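Local atomic coordinates of ATP phosphoribosyltransferase regulatory subunit (Bacillus halodurans, PDB entry 3OD1), a protein that is probably required, as regulatory partner of the HisG subunit, for the first step of histidine biosynthesis and may allow its feedback control by histidine. Residues D32-E37 and A151-A156; D186-F191 and V198-H203; C340-N345 and V366-A371; P88-V93 and E302-F307. All coordinates share one frame; numbering follows the deposited sequence.

Interaction 1 (D32-E37 and A151-A156)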
# COMPACT_ATOMS: atom_id res chain seq x y z
N ASP B 32 -7.98 -3.88 -8.07
CA ASP B 32 -9.09 -2.95 -8.17
C ASP B 32 -10.40 -3.65 -8.54
O ASP B 32 -11.45 -3.30 -8.03
CB ASP B 32 -8.79 -1.84 -9.17
CG ASP B 32 -7.76 -0.84 -8.66
OD1 ASP B 32 -7.28 -0.97 -7.51
OD2 ASP B 32 -7.43 0.07 -9.43
N GLN B 33 -10.32 -4.65 -9.41
CA GLN B 33 -11.50 -5.44 -9.73
C GLN B 33 -12.00 -6.20 -8.50
O GLN B 33 -13.21 -6.23 -8.22
CB GLN B 33 -11.21 -6.39 -10.89
CG GLN B 33 -10.99 -5.64 -12.21
CD GLN B 33 -12.22 -4.87 -12.64
OE1 GLN B 33 -13.35 -5.36 -12.49
NE2 GLN B 33 -12.03 -3.67 -13.17
N MSE B 34 -11.09 -6.81 -7.76
CA MSE B 34 -11.49 -7.54 -6.56
C MSE B 34 -12.05 -6.63 -5.48
O MSE B 34 -13.06 -6.97 -4.85
CB MSE B 34 -10.36 -8.41 -6.02
CG MSE B 34 -9.90 -9.47 -7.01
SE MSE B 34 -8.69 -10.75 -6.22
CE MSE B 34 -9.92 -11.56 -4.94
N THR B 35 -11.40 -5.50 -5.25
CA THR B 35 -11.83 -4.58 -4.20
C THR B 35 -13.19 -3.95 -4.54
O THR B 35 -13.99 -3.67 -3.65
CB THR B 35 -10.77 -3.49 -3.91
OG1 THR B 35 -10.39 -2.85 -5.12
CG2 THR B 35 -9.53 -4.11 -3.27
N GLU B 36 -13.45 -3.76 -5.83
CA GLU B 36 -14.75 -3.27 -6.27
C GLU B 36 -15.87 -4.26 -5.95
O GLU B 36 -16.94 -3.86 -5.51
CB GLU B 36 -14.75 -2.99 -7.76
CG GLU B 36 -14.83 -1.51 -8.10
CD GLU B 36 -14.62 -1.23 -9.57
OE1 GLU B 36 -15.46 -1.69 -10.39
OE2 GLU B 36 -13.63 -0.55 -9.91
N GLU B 37 -15.64 -5.55 -6.22
CA GLU B 37 -16.63 -6.58 -5.88
C GLU B 37 -16.84 -6.63 -4.37
O GLU B 37 -17.97 -6.63 -3.87
CB GLU B 37 -16.19 -7.96 -6.38
CG GLU B 37 -17.24 -9.06 -6.19
CD GLU B 37 -18.47 -8.85 -7.07
OE1 GLU B 37 -18.34 -8.10 -8.05
OE2 GLU B 37 -19.55 -9.43 -6.80
N ALA B 151 -16.71 -14.71 -6.61
CA ALA B 151 -17.16 -13.61 -7.45
C ALA B 151 -16.02 -12.62 -7.70
O ALA B 151 -15.90 -12.04 -8.79
CB ALA B 151 -18.36 -12.92 -6.82
N ALA B 152 -15.18 -12.43 -6.69
CA ALA B 152 -14.04 -11.52 -6.83
C ALA B 152 -12.99 -12.10 -7.78
O ALA B 152 -12.45 -11.40 -8.63
CB ALA B 152 -13.42 -11.21 -5.47
N LEU B 153 -12.69 -13.39 -7.63
CA LEU B 153 -11.76 -14.07 -8.52
C LEU B 153 -12.23 -13.98 -9.97
O LEU B 153 -11.44 -13.67 -10.86
CB LEU B 153 -11.59 -15.53 -8.11
CG LEU B 153 -10.78 -15.68 -6.82
CD1 LEU B 153 -10.69 -17.13 -6.40
CD2 LEU B 153 -9.39 -15.08 -7.02
N LYS B 154 -13.52 -14.22 -10.19
CA LYS B 154 -14.13 -14.08 -11.51
C LYS B 154 -13.99 -12.67 -12.08
O LYS B 154 -13.66 -12.49 -13.25
CB LYS B 154 -15.62 -14.44 -11.45
CG LYS B 154 -15.88 -15.93 -11.39
CD LYS B 154 -17.09 -16.32 -12.21
CE LYS B 154 -18.38 -16.19 -11.41
NZ LYS B 154 -19.52 -16.83 -12.14
N ARG B 155 -14.27 -11.67 -11.25
CA ARG B 155 -14.22 -10.29 -11.73
C ARG B 155 -12.78 -9.89 -12.08
O ARG B 155 -12.55 -8.99 -12.89
CB ARG B 155 -14.80 -9.34 -10.68
CG ARG B 155 -15.36 -8.05 -11.25
CD ARG B 155 -15.35 -6.97 -10.18
NE ARG B 155 -15.77 -5.66 -10.67
CZ ARG B 155 -16.96 -5.12 -10.41
NH1 ARG B 155 -17.85 -5.78 -9.68
NH2 ARG B 155 -17.26 -3.92 -10.89
N ALA B 156 -11.81 -10.57 -11.47
CA ALA B 156 -10.41 -10.32 -11.78
C ALA B 156 -9.96 -11.04 -13.06
O ALA B 156 -8.88 -10.78 -13.56
CB ALA B 156 -9.52 -10.73 -10.61
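Arg-155 is gripped by three side chains of helix 21-40. Its NH1 donates to Glu-37 OE1 at 2.9 Å, with the oxygen lying in the guanidinium plane, and this bond doubles as a salt bridge. NH2 makes a second salt bridge, to Glu-36 OE1, where carboxylate and guanidinium are turned 77° apart. The third partner is neutral: NE of Arg-155 donates to Gln-33 OE1 at 3.0 Å, again close to the guanidinium plane. The first torsion of the arginine sets CG anti to the backbone N (chi1 -154°), and the chain is extended from there to NE. On the way Arg-155 CD passes close to Gln-33 O, at 3.0 Å, while Glu-36 CB sits above one guanidinium face. The other carboxylate oxygen of Glu-37, OE2, accepts a hydrogen bond from Trp-41 NE1, so both oxygens of this carboxylate have a partner.

This network runs along the more exposed flank of two helices that run roughly antiparallel, at 143° and 8.1 Å between axes, within the class II synthetase-like part of the protein. The backbones come close where Ala-152 faces Met-34, their CA atoms 4.7 Å apart. Beneath the charges, selenomethionine Met-34 turns its bent end inward, CE touching Ala-152 CB at 3.6 Å and, more distantly, Leu-153 CD2. Its CG packs on Ala-156 CB. Leu-323 of helix 320-327 touches both Met-34 and Leu-153, and Leu-129 of strand 125-134 also reaches Met-34.

Interaction 2 (D186-F191 and V198-H203)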
# COMPACT_ATOMS: atom_id res chain seq x y z
N ASP B 186 -2.90 -35.82 17.00
CA ASP B 186 -1.96 -34.84 16.47
C ASP B 186 -1.03 -35.46 15.42
O ASP B 186 -0.84 -34.90 14.34
CB ASP B 186 -1.10 -34.24 17.58
CG ASP B 186 -1.84 -33.19 18.40
OD1 ASP B 186 -3.05 -32.99 18.16
OD2 ASP B 186 -1.21 -32.58 19.29
N ARG B 187 -0.47 -36.62 15.74
CA ARG B 187 0.49 -37.30 14.88
C ARG B 187 -0.11 -37.59 13.51
O ARG B 187 0.57 -37.44 12.48
CB ARG B 187 0.96 -38.61 15.54
CG ARG B 187 2.42 -38.95 15.27
CD ARG B 187 2.96 -39.97 16.27
NE ARG B 187 4.42 -39.98 16.30
CZ ARG B 187 5.18 -41.07 16.24
NH1 ARG B 187 4.61 -42.27 16.13
NH2 ARG B 187 6.50 -40.98 16.27
N LEU B 188 -1.37 -37.99 13.50
CA LEU B 188 -2.12 -38.20 12.26
C LEU B 188 -2.39 -36.89 11.52
O LEU B 188 -2.18 -36.80 10.31
CB LEU B 188 -3.43 -38.95 12.53
CG LEU B 188 -3.33 -40.47 12.63
CD1 LEU B 188 -4.60 -41.08 13.24
CD2 LEU B 188 -3.04 -41.08 11.26
N ARG B 189 -2.86 -35.88 12.26
CA ARG B 189 -3.19 -34.57 11.68
C ARG B 189 -1.98 -33.93 11.00
O ARG B 189 -2.11 -33.23 9.99
CB ARG B 189 -3.70 -33.62 12.77
CG ARG B 189 -4.96 -32.84 12.40
CD ARG B 189 -5.27 -31.75 13.42
NE ARG B 189 -4.90 -32.15 14.78
CZ ARG B 189 -5.67 -32.86 15.59
NH1 ARG B 189 -6.87 -33.26 15.20
NH2 ARG B 189 -5.25 -33.18 16.81
N ARG B 190 -0.80 -34.17 11.57
CA ARG B 190 0.45 -33.65 11.02
C ARG B 190 0.71 -34.20 9.62
O ARG B 190 1.11 -33.45 8.72
CB ARG B 190 1.60 -34.01 11.95
CG ARG B 190 2.97 -33.74 11.36
CD ARG B 190 3.29 -32.28 11.45
NE ARG B 190 3.08 -31.79 12.81
CZ ARG B 190 3.24 -30.52 13.16
NH1 ARG B 190 3.59 -29.62 12.25
NH2 ARG B 190 3.03 -30.15 14.42
N PHE B 191 0.47 -35.49 9.43
CA PHE B 191 0.61 -36.08 8.09
C PHE B 191 -0.30 -35.38 7.08
O PHE B 191 0.12 -35.09 5.96
CB PHE B 191 0.33 -37.59 8.11
CG PHE B 191 1.43 -38.40 8.73
CD1 PHE B 191 2.64 -38.56 8.08
CD2 PHE B 191 1.25 -39.00 9.97
CE1 PHE B 191 3.65 -39.31 8.65
CE2 PHE B 191 2.26 -39.75 10.55
CZ PHE B 191 3.47 -39.90 9.90
N VAL B 198 1.48 -40.85 1.98
CA VAL B 198 2.35 -42.01 2.04
C VAL B 198 2.72 -42.30 3.49
O VAL B 198 2.57 -43.42 3.98
CB VAL B 198 3.62 -41.81 1.19
CG1 VAL B 198 4.58 -42.97 1.36
CG2 VAL B 198 3.24 -41.64 -0.28
N GLY B 199 3.21 -41.27 4.18
CA GLY B 199 3.56 -41.39 5.58
C GLY B 199 2.35 -41.72 6.43
O GLY B 199 2.42 -42.51 7.37
N TYR B 200 1.22 -41.10 6.08
CA TYR B 200 -0.04 -41.29 6.78
C TYR B 200 -0.51 -42.74 6.71
O TYR B 200 -0.88 -43.32 7.74
CB TYR B 200 -1.09 -40.36 6.19
CG TYR B 200 -2.48 -40.48 6.76
CD1 TYR B 200 -2.97 -39.56 7.67
CD2 TYR B 200 -3.33 -41.50 6.35
CE1 TYR B 200 -4.25 -39.65 8.18
CE2 TYR B 200 -4.61 -41.61 6.86
CZ TYR B 200 -5.06 -40.69 7.77
OH TYR B 200 -6.34 -40.79 8.26
N ARG B 201 -0.49 -43.33 5.52
CA ARG B 201 -0.87 -44.74 5.37
C ARG B 201 0.07 -45.65 6.16
O ARG B 201 -0.36 -46.58 6.83
CB ARG B 201 -0.89 -45.17 3.89
CG ARG B 201 -1.95 -44.49 3.05
CD ARG B 201 -1.76 -44.83 1.57
NE ARG B 201 -2.35 -43.84 0.67
CZ ARG B 201 -3.65 -43.78 0.38
NH1 ARG B 201 -4.49 -44.65 0.92
NH2 ARG B 201 -4.11 -42.85 -0.45
N GLU B 202 1.37 -45.36 6.07
CA GLU B 202 2.38 -46.16 6.76
C GLU B 202 2.15 -46.10 8.27
O GLU B 202 2.24 -47.12 8.96
CB GLU B 202 3.78 -45.66 6.42
CG GLU B 202 4.88 -46.69 6.61
CD GLU B 202 4.92 -47.73 5.50
OE1 GLU B 202 5.24 -48.91 5.80
OE2 GLU B 202 4.61 -47.39 4.34
N HIS B 203 1.85 -44.91 8.77
CA HIS B 203 1.66 -44.69 10.19
C HIS B 203 0.42 -45.41 10.72
O HIS B 203 0.43 -45.97 11.82
CB HIS B 203 1.56 -43.20 10.50
CG HIS B 203 1.51 -42.89 11.96
ND1 HIS B 203 0.42 -42.31 12.57
CD2 HIS B 203 2.42 -43.10 12.95
CE1 HIS B 203 0.66 -42.16 13.86
NE2 HIS B 203 1.86 -42.64 14.11
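Phe-191 fills the space between its own helix and helix 197-206, and can be traced outward from its CB, which packs on Tyr-200 CB at 3.7 Å and also lies at the edge of the tyrosine ring. The first torsion sets CG anti to the carbonyl carbon (chi1 -73°), and CG comes up against the backbone N and CA of Tyr-200. One ring face lies on the backbone of the second helix: CD1 touches Tyr-200 N and CE1 touches Gly-199 C, while Tyr-200 CA makes a CH-pi contact 4.2 Å from the ring centroid. Gly-199, having no side chain, leaves the ring room to lie this close. At the far end Phe-191 CZ nears Gly-199 O, while Phe-191 CE2 meets both CB and CG of His-203 at 3.5 Å. The rings of Phe-191 and His-203 are oblique to one another, their planes 37° apart.

His-203 has further neighbours. Leu-188 CD2 touches the edge of its ring and also packs against Tyr-200 CE1, and the aliphatic part of Arg-187 runs past CE1 and NE2. Arg-187 NH1 gives His-203 NE2 only a weak hydrogen bond, 3.4 Å long; ND1 is buried without a partner in the model. Tyr-200 OH is held by Leu-217 O of helix 211-220, the same helix that supplies a side-chain neighbour for Leu-188. With a short connection and axes at 152°, the pair forms an antiparallel helical hairpin, with Phe-191, Tyr-200 and His-203 prominent between the helices beside Leu-188.

Interaction 3 (C340-N345 and V366-A371); sequences CILFSN and VLQDLA
The ring of Phe-343 lies across the backbone of the neighbouring strand instead of standing clear of it. CG occupies the crowded position between backbone N and carbonyl carbon (chi1 67°), and the ring takes Asp-369 CA over one face in a CH-pi contact, 3.8 Å from the centroid. Phe-343 CE2 comes to 3.2 Å from Asp-369 N, and CD2 packs on Leu-367 CD1. The strands beneath are the two parallel strands of a beta-alpha-beta unit, 339-343 and 365-369, joined through helix 348-359 in the C-terminal domain.

Their ladder is regular. Ile-341 O accepts from Gln-368 N, and Ile-341 N donates to Val-366 O; Phe-343 N continues it to Gln-368 O, and Phe-343 O receives Leu-370 N at 2.9 Å just beyond the strand. Ile-341, Phe-343, Leu-367 and Asp-369 share the face covered by helix 348-359, where Ile-341 CG2 meets Leu-367 CD1 at 4.0 Å. Cys-340, Leu-342, Val-366 and Gln-368 project from the other face, with Leu-342 CD2 against Gln-368 CG at 3.8 Å; Met-379 of helix 376-381 touches Cys-340 and Val-366 there.

Strand 365-369 also meets the second subunit: Gln-368 hydrogen-bonds its Asp-136 through NE2 and its Arg-105 through OE1, and Asp-369 OD2 hydrogen-bonds its Ser-140. Gln-368 NE2 donates as well to Asp-369 O, almost straight at 175°. The other aspartate oxygen, Asp-369 OD1, closes an Asx turn by accepting Ala-371 N at 2.8 Å, on the anti side and 31° out of the carboxylate plane.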
# COMPACT_ATOMS: atom_id res chain seq x y z
N CYS B 340 3.02 11.53 -26.50
CA CYS B 340 4.13 12.41 -26.16
C CYS B 340 4.16 13.64 -27.06
O CYS B 340 4.24 13.52 -28.28
CB CYS B 340 5.46 11.67 -26.25
SG CYS B 340 6.92 12.69 -25.91
N ILE B 341 4.08 14.83 -26.46
CA ILE B 341 4.20 16.07 -27.20
C ILE B 341 5.59 16.63 -26.94
O ILE B 341 5.94 16.92 -25.79
CB ILE B 341 3.14 17.11 -26.77
CG1 ILE B 341 1.73 16.60 -27.08
CG2 ILE B 341 3.39 18.46 -27.44
CD1 ILE B 341 0.62 17.37 -26.37
N LEU B 342 6.40 16.73 -27.98
CA LEU B 342 7.74 17.29 -27.87
C LEU B 342 7.67 18.76 -28.27
O LEU B 342 7.17 19.09 -29.34
CB LEU B 342 8.72 16.56 -28.80
CG LEU B 342 8.94 15.08 -28.48
CD1 LEU B 342 9.55 14.36 -29.68
CD2 LEU B 342 9.82 14.92 -27.23
N PHE B 343 8.16 19.64 -27.41
CA PHE B 343 8.08 21.05 -27.75
C PHE B 343 9.41 21.77 -27.65
O PHE B 343 10.33 21.29 -27.01
CB PHE B 343 7.02 21.77 -26.90
CG PHE B 343 7.36 21.87 -25.43
CD1 PHE B 343 7.93 23.01 -24.91
CD2 PHE B 343 7.07 20.82 -24.57
CE1 PHE B 343 8.24 23.11 -23.56
CE2 PHE B 343 7.38 20.91 -23.22
CZ PHE B 343 7.96 22.05 -22.72
N SER B 344 9.50 22.91 -28.33
CA SER B 344 10.61 23.84 -28.12
C SER B 344 10.06 25.12 -27.50
O SER B 344 8.85 25.29 -27.35
CB SER B 344 11.35 24.13 -29.41
OG SER B 344 10.52 24.78 -30.35
N ASN B 345 10.97 26.02 -27.16
CA ASN B 345 10.63 27.20 -26.37
C ASN B 345 9.48 28.00 -26.94
O ASN B 345 8.52 28.31 -26.23
CB ASN B 345 11.86 28.09 -26.22
CG ASN B 345 11.81 28.96 -24.99
OD1 ASN B 345 11.29 28.54 -23.95
ND2 ASN B 345 12.34 30.17 -25.09
N VAL B 366 2.64 12.80 -22.12
CA VAL B 366 3.93 13.27 -21.67
C VAL B 366 4.25 14.55 -22.45
O VAL B 366 4.33 14.52 -23.68
CB VAL B 366 5.04 12.22 -21.89
CG1 VAL B 366 6.42 12.83 -21.64
CG2 VAL B 366 4.83 11.02 -20.98
N LEU B 367 4.39 15.66 -21.74
CA LEU B 367 4.72 16.95 -22.36
C LEU B 367 6.21 17.18 -22.12
O LEU B 367 6.64 17.33 -20.99
CB LEU B 367 3.89 18.05 -21.71
CG LEU B 367 4.04 19.49 -22.20
CD1 LEU B 367 3.74 19.63 -23.68
CD2 LEU B 367 3.13 20.38 -21.37
N GLN B 368 6.98 17.13 -23.20
CA GLN B 368 8.43 17.04 -23.09
C GLN B 368 9.17 18.12 -23.88
O GLN B 368 9.06 18.21 -25.12
CB GLN B 368 8.90 15.65 -23.55
CG GLN B 368 10.40 15.50 -23.52
CD GLN B 368 10.95 15.53 -22.11
OE1 GLN B 368 10.55 14.75 -21.25
NE2 GLN B 368 11.88 16.44 -21.86
N ASP B 369 9.91 18.95 -23.15
CA ASP B 369 10.85 19.91 -23.72
C ASP B 369 11.95 19.16 -24.44
O ASP B 369 12.65 18.33 -23.85
CB ASP B 369 11.44 20.79 -22.61
CG ASP B 369 12.24 21.98 -23.15
OD1 ASP B 369 12.88 21.86 -24.23
OD2 ASP B 369 12.25 23.03 -22.47
N LEU B 370 12.10 19.45 -25.72
CA LEU B 370 13.05 18.71 -26.53
C LEU B 370 14.48 18.92 -26.01
O LEU B 370 15.32 18.03 -26.10
CB LEU B 370 12.93 19.14 -27.99
CG LEU B 370 13.80 18.37 -28.97
CD1 LEU B 370 13.16 17.02 -29.26
CD2 LEU B 370 13.96 19.19 -30.24
N ALA B 371 14.74 20.10 -25.45
CA ALA B 371 16.05 20.36 -24.86
C ALA B 371 16.38 19.40 -23.70
O ALA B 371 17.53 19.28 -23.29
CB ALA B 371 16.12 21.80 -24.40

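Interaction 4 (P88-V93 and E302-F307)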
# COMPACT_ATOMS: atom_id res chain seq x y z
N PRO B 88 -4.33 -8.43 13.22
CA PRO B 88 -4.47 -6.98 13.38
C PRO B 88 -5.93 -6.54 13.31
O PRO B 88 -6.33 -5.68 14.08
CB PRO B 88 -3.64 -6.41 12.22
CG PRO B 88 -2.55 -7.45 12.03
CD PRO B 88 -3.26 -8.77 12.25
N ILE B 89 -6.73 -7.15 12.44
CA ILE B 89 -8.14 -6.76 12.37
C ILE B 89 -8.87 -7.16 13.67
O ILE B 89 -9.73 -6.43 14.15
CB ILE B 89 -8.83 -7.30 11.11
CG1 ILE B 89 -8.39 -6.47 9.90
CG2 ILE B 89 -10.35 -7.28 11.28
CD1 ILE B 89 -8.84 -7.02 8.57
N ALA B 90 -8.50 -8.30 14.24
CA ALA B 90 -9.10 -8.71 15.51
C ALA B 90 -8.79 -7.68 16.60
O ALA B 90 -9.68 -7.30 17.38
CB ALA B 90 -8.61 -10.09 15.92
N ARG B 91 -7.55 -7.21 16.64
CA ARG B 91 -7.16 -6.16 17.59
C ARG B 91 -8.00 -4.91 17.37
O ARG B 91 -8.50 -4.30 18.32
CB ARG B 91 -5.67 -5.81 17.48
CG ARG B 91 -5.24 -4.68 18.47
CD ARG B 91 -3.76 -4.27 18.33
NE ARG B 91 -3.38 -3.98 16.94
CZ ARG B 91 -3.93 -3.03 16.19
NH1 ARG B 91 -4.89 -2.25 16.68
NH2 ARG B 91 -3.54 -2.87 14.93
N LEU B 92 -8.16 -4.53 16.11
CA LEU B 92 -8.88 -3.31 15.76
C LEU B 92 -10.31 -3.43 16.24
O LEU B 92 -10.85 -2.52 16.88
CB LEU B 92 -8.83 -3.14 14.24
CG LEU B 92 -8.90 -1.76 13.60
CD1 LEU B 92 -8.89 -1.92 12.09
CD2 LEU B 92 -10.15 -1.05 14.04
N VAL B 93 -10.92 -4.57 15.94
CA VAL B 93 -12.31 -4.86 16.29
C VAL B 93 -12.58 -4.80 17.79
O VAL B 93 -13.62 -4.29 18.20
CB VAL B 93 -12.75 -6.24 15.75
CG1 VAL B 93 -14.12 -6.63 16.31
CG2 VAL B 93 -12.78 -6.21 14.22
N GLU B 302 -11.95 -18.83 17.78
CA GLU B 302 -11.35 -18.57 19.10
C GLU B 302 -10.39 -17.38 19.13
O GLU B 302 -9.88 -17.00 20.19
CB GLU B 302 -10.66 -19.84 19.63
CG GLU B 302 -11.62 -21.01 19.82
CD GLU B 302 -12.81 -20.64 20.69
OE1 GLU B 302 -12.64 -19.83 21.64
OE2 GLU B 302 -13.92 -21.15 20.43
N LEU B 303 -10.13 -16.76 17.99
CA LEU B 303 -9.19 -15.64 17.97
C LEU B 303 -9.71 -14.41 18.71
O LEU B 303 -9.00 -13.85 19.55
CB LEU B 303 -8.79 -15.27 16.55
CG LEU B 303 -7.75 -14.14 16.41
CD1 LEU B 303 -6.41 -14.55 17.02
CD2 LEU B 303 -7.57 -13.78 14.95
N LEU B 304 -10.93 -13.98 18.40
CA LEU B 304 -11.44 -12.74 18.99
C LEU B 304 -11.47 -12.79 20.52
O LEU B 304 -11.35 -11.75 21.18
CB LEU B 304 -12.81 -12.36 18.42
CG LEU B 304 -12.81 -11.46 17.17
CD1 LEU B 304 -12.23 -10.08 17.47
CD2 LEU B 304 -12.04 -12.12 16.03
N SER B 305 -11.62 -13.99 21.07
CA SER B 305 -11.60 -14.18 22.52
C SER B 305 -10.26 -13.76 23.11
O SER B 305 -10.21 -13.25 24.22
CB SER B 305 -11.88 -15.63 22.90
OG SER B 305 -13.22 -15.97 22.59
N LYS B 306 -9.18 -14.01 22.37
CA LYS B 306 -7.85 -13.62 22.82
C LYS B 306 -7.66 -12.10 22.90
O LYS B 306 -6.72 -11.63 23.54
CB LYS B 306 -6.78 -14.25 21.93
CG LYS B 306 -6.73 -15.75 22.06
CD LYS B 306 -5.77 -16.37 21.08
CE LYS B 306 -5.88 -17.90 21.13
NZ LYS B 306 -4.87 -18.52 20.22
N PHE B 307 -8.55 -11.35 22.25
CA PHE B 307 -8.55 -9.89 22.36
C PHE B 307 -9.69 -9.39 23.25
O PHE B 307 -9.95 -8.19 23.31
CB PHE B 307 -8.66 -9.24 20.97
CG PHE B 307 -7.43 -9.42 20.16
CD1 PHE B 307 -6.39 -8.51 20.25
CD2 PHE B 307 -7.29 -10.52 19.33
CE1 PHE B 307 -5.23 -8.69 19.51
CE2 PHE B 307 -6.14 -10.71 18.59
CZ PHE B 307 -5.11 -9.79 18.68
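Ala-90 CB of helix 86-94 points into three larger side chains of 302-307, around a weakly bonded helical turn. It sits 3.7 Å from both CD2 and CE2 of Phe-307, 3.9 Å from Leu-304 CD1 and 4.0 Å from Leu-303 CD2. The phenylalanine ring then spreads over the helix backbone beside it. Arg-91 N stands above the centre of one ring face, Ala-90 C lies toward the rim, and Arg-91 CB touches Phe-307 CE1 at 3.6 Å. In Phe-307, chi1 of -69° sets CG anti to the carbonyl carbon, and the ring presents a face to the backbone of Ala-90 and Arg-91.

Toward Val-93 the fit slackens. Val-93 CG1 meets only Leu-304 CD1, at 4.1 Å, the two side chains crossing at about a right angle. On the outer side of the turn, Lys-306 is exposed and Ser-305 partly so, and neither reaches helix 86-94. The side-chain contacts between the segments are apolar, with no polar bond between them. The end of Arg-91 leads away from the contact, its chain bent at chi3 (51°), where NE is set; the guanidinium forms salt bridges to Glu-52 and to Asp-18 of the second subunit.

Val-60 of helix 54-60 packs on Leu-303 and Phe-307, and Ile-134 of strand 125-134 on Val-93 and Leu-304, while Met-9 of the second subunit reaches Phe-307. Helix 86-94 thus lies between the large mixed sheet of the synthetase-like domain, touched through strands 104-113 and 125-134, and the helical turn 303-306.

From the N terminus, helix 21-40 opens interaction 1, and helix 86-94 opens interaction 4 before 151-156 returns to close the first loop; the two contacts therefore cross. Interaction 2 is a local hairpin, opened and closed inside the long loop that ends when 302-307 meets helix 86-94. These three lie in the synthetase-like part: interactions 1 and 4 each border strand 125-134, whereas interaction 2 ties two helices on the opposite side of the chain's centre from interaction 1. Interaction 3 follows in series within the C-terminal domain, closing a short loop around helix 348-359, its centre about 55 Å from that of interaction 4. Both of these reach the second subunit.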